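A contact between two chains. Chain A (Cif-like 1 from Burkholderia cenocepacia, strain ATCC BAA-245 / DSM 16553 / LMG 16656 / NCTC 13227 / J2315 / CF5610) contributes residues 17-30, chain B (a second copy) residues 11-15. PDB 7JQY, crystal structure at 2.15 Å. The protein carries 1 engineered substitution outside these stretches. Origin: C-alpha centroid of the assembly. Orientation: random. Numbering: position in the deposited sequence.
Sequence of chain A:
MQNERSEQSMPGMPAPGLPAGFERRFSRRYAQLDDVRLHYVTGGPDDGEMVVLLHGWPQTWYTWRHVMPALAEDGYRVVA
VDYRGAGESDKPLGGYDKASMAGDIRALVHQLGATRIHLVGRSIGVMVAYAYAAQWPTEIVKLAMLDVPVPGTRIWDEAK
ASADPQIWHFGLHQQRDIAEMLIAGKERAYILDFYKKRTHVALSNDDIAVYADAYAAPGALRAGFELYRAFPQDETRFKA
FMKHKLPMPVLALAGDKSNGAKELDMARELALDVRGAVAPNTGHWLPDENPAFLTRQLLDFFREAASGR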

# COMPACT_ATOMS: atom_id res chain seq x y z
N GLY A 17 27.41 1.57 -15.07
CA GLY A 17 27.86 2.89 -14.69
C GLY A 17 28.53 3.64 -15.82
O GLY A 17 28.60 3.19 -16.97
N LEU A 18 28.98 4.84 -15.48
CA LEU A 18 29.72 5.66 -16.41
C LEU A 18 31.10 5.04 -16.67
O LEU A 18 31.67 4.40 -15.79
CB LEU A 18 29.89 7.07 -15.87
CG LEU A 18 28.56 7.77 -15.61
CD1 LEU A 18 28.74 9.07 -14.86
CD2 LEU A 18 27.82 7.99 -16.92
N PRO A 19 31.64 5.22 -17.88
CA PRO A 19 33.00 4.74 -18.14
C PRO A 19 34.00 5.50 -17.28
O PRO A 19 33.75 6.62 -16.82
CB PRO A 19 33.21 5.04 -19.64
CG PRO A 19 32.21 6.12 -19.97
CD PRO A 19 31.03 5.85 -19.07
N ALA A 20 35.15 4.87 -17.06
CA ALA A 20 36.19 5.45 -16.23
C ALA A 20 36.63 6.80 -16.79
O ALA A 20 36.82 6.96 -18.00
CB ALA A 20 37.38 4.50 -16.13
N GLY A 21 36.76 7.78 -15.90
CA GLY A 21 37.18 9.12 -16.27
C GLY A 21 36.06 10.04 -16.73
O GLY A 21 36.30 11.25 -16.87
N PHE A 22 34.85 9.52 -16.92
CA PHE A 22 33.74 10.36 -17.36
C PHE A 22 33.48 11.49 -16.37
O PHE A 22 33.23 12.63 -16.78
CB PHE A 22 32.49 9.49 -17.53
CG PHE A 22 31.32 10.17 -18.19
CD1 PHE A 22 30.55 11.09 -17.50
CD2 PHE A 22 30.96 9.85 -19.49
CE1 PHE A 22 29.47 11.70 -18.10
CE2 PHE A 22 29.88 10.45 -20.10
CZ PHE A 22 29.13 11.39 -19.40
N GLU A 23 33.60 11.19 -15.07
CA GLU A 23 33.23 12.14 -14.03
C GLU A 23 34.05 13.42 -14.10
O GLU A 23 33.57 14.48 -13.69
CB GLU A 23 33.39 11.50 -12.64
CG GLU A 23 32.28 10.54 -12.25
CD GLU A 23 32.53 9.12 -12.76
OE1 GLU A 23 33.48 8.92 -13.55
OE2 GLU A 23 31.78 8.20 -12.35
N ARG A 24 35.31 13.32 -14.50
CA ARG A 24 36.21 14.47 -14.55
C ARG A 24 36.13 15.26 -15.85
O ARG A 24 36.61 16.39 -15.89
CB ARG A 24 37.66 14.01 -14.33
CG ARG A 24 37.81 13.06 -13.14
CD ARG A 24 38.98 12.09 -13.31
NE ARG A 24 40.28 12.77 -13.38
CZ ARG A 24 41.20 12.71 -12.42
NH1 ARG A 24 40.97 12.01 -11.32
NH2 ARG A 24 42.35 13.36 -12.55
N ARG A 25 35.51 14.71 -16.87
CA ARG A 25 35.45 15.32 -18.16
C ARG A 25 34.14 15.93 -18.58
O ARG A 25 34.11 16.64 -19.51
CB ARG A 25 35.71 14.22 -19.15
CG ARG A 25 36.73 14.48 -20.20
CD ARG A 25 37.67 13.29 -20.26
NE ARG A 25 38.05 12.82 -18.93
CZ ARG A 25 39.07 12.00 -18.68
NH1 ARG A 25 39.34 11.64 -17.44
NH2 ARG A 25 39.83 11.55 -19.67
N PHE A 26 33.07 15.61 -17.90
CA PHE A 26 31.75 16.08 -18.25
C PHE A 26 31.08 16.71 -17.04
O PHE A 26 31.49 16.49 -15.90
CB PHE A 26 30.89 14.94 -18.82
CG PHE A 26 31.38 14.43 -20.15
CD1 PHE A 26 30.99 15.04 -21.33
CD2 PHE A 26 32.27 13.36 -20.21
CE1 PHE A 26 31.45 14.58 -22.55
CE2 PHE A 26 32.74 12.90 -21.42
CZ PHE A 26 32.32 13.51 -22.60
N SER A 27 30.08 17.54 -17.31
CA SER A 27 29.38 18.30 -16.28
C SER A 27 27.90 18.32 -16.60
O SER A 27 27.51 18.43 -17.77
CB SER A 27 29.86 19.75 -16.18
OG SER A 27 31.26 19.83 -16.26
N ARG A 28 27.09 18.29 -15.55
CA ARG A 28 25.65 18.47 -15.67
C ARG A 28 25.33 19.96 -15.57
O ARG A 28 25.89 20.66 -14.73
CB ARG A 28 24.91 17.71 -14.57
CG ARG A 28 25.14 16.21 -14.56
CD ARG A 28 24.37 15.54 -13.43
NE ARG A 28 23.07 16.17 -13.21
CZ ARG A 28 22.37 16.03 -12.09
NH1 ARG A 28 22.84 15.28 -11.09
NH2 ARG A 28 21.19 16.64 -11.96
N ARG A 29 24.47 20.44 -16.46
CA ARG A 29 24.12 21.85 -16.48
C ARG A 29 22.64 22.01 -16.80
O ARG A 29 21.98 21.07 -17.27
CB ARG A 29 25.02 22.63 -17.46
CG ARG A 29 26.42 22.82 -16.87
CD ARG A 29 27.48 23.13 -17.87
NE ARG A 29 28.79 23.24 -17.23
CZ ARG A 29 29.90 23.62 -17.86
NH1 ARG A 29 29.82 24.11 -19.09
NH2 ARG A 29 31.05 23.67 -17.22
N TYR A 30 22.12 23.20 -16.50
CA TYR A 30 20.75 23.59 -16.82
C TYR A 30 20.76 24.81 -17.72
O TYR A 30 21.63 25.68 -17.62
CB TYR A 30 19.95 23.92 -15.56
CG TYR A 30 19.73 22.74 -14.67
CD1 TYR A 30 20.54 22.53 -13.57
CD2 TYR A 30 18.71 21.82 -14.94
CE1 TYR A 30 20.35 21.45 -12.75
CE2 TYR A 30 18.52 20.72 -14.11
CZ TYR A 30 19.35 20.55 -13.02
OH TYR A 30 19.18 19.46 -12.18
N PRO B 11 34.09 22.01 -14.41
CA PRO B 11 33.87 20.66 -14.95
C PRO B 11 33.79 19.59 -13.87
O PRO B 11 34.22 19.79 -12.76
CB PRO B 11 35.05 20.44 -15.89
CG PRO B 11 36.06 21.44 -15.50
CD PRO B 11 35.37 22.58 -14.84
N GLY B 12 33.20 18.47 -14.22
CA GLY B 12 33.03 17.35 -13.35
C GLY B 12 31.60 17.06 -12.95
O GLY B 12 30.80 17.92 -12.85
N MET B 13 31.32 15.81 -12.71
CA MET B 13 30.00 15.43 -12.30
C MET B 13 29.90 15.56 -10.80
O MET B 13 30.87 15.55 -10.13
CB MET B 13 29.74 14.00 -12.72
CG MET B 13 29.87 13.75 -14.20
SD MET B 13 28.54 14.32 -15.22
CE MET B 13 27.35 13.07 -14.98
N PRO B 14 28.69 15.67 -10.28
CA PRO B 14 28.53 15.83 -8.82
C PRO B 14 29.10 14.64 -8.05
O PRO B 14 28.94 13.48 -8.44
CB PRO B 14 27.01 15.94 -8.64
CG PRO B 14 26.50 16.44 -9.99
CD PRO B 14 27.40 15.79 -11.00
N ALA B 15 29.79 14.95 -6.95
CA ALA B 15 30.40 13.97 -6.05
C ALA B 15 29.63 13.93 -4.74
O ALA B 15 29.78 14.83 -3.90
CB ALA B 15 31.87 14.31 -5.80
O HOH W 1 28.14 18.51 -12.83

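The short segment of chain B makes its direct hydrogen bonds through its backbone, against the carbonyl groups of Glu A23 and Phe A26, where a weakly bonded helical turn leads toward a strand. The best-formed bond runs from Met B13 N to Glu A23 O (2.8 Å, with an angle of 149° at the hydrogen). The same oxygen lies 2.9 Å from Gly B12 CA in a CA-H...O contact, so Glu A23 O receives both an amide and an alpha hydrogen from consecutive residues.

Gly B12 N is shared between two acceptors. Gly B12 N donates weakly to Phe A26 O and weakly to Ser A27 OG, at 3.1 Å in each case, and the angles of 122° and 128° show that the N-H points squarely at neither. Phe A26 O also approaches Met B13 N (3.3 Å), but the angle there is poor, and that amide is already satisfied by Glu A23 O. The carbonyl of Gly B12 is reached through solvent: a water accepts from Arg A28 N (2.9 Å to the water O) and donates to Gly B12 O (2.7 Å from the water O), thereby satisfying a strand amide and a chain B acceptor together.

Beside these polar contacts, Met B13 supplies the largest buried area. All three of its chi angles are m, and the folded side chain brings Met B13 SD to 4.0 Å from Phe A22 CE1, at the edge of the ring and near its plane. Met B13 CE lies 4.2 Å from Leu A18 CD1 and 3.9 Å from Arg A28 CG, so the methyl group meets leucine and the aliphatic part of an arginine. Further along that arginine, Arg A28 CD packs against Pro B14 CD at 3.9 Å, while its NE and NH1 are hydrogen-bonded elsewhere in the structure.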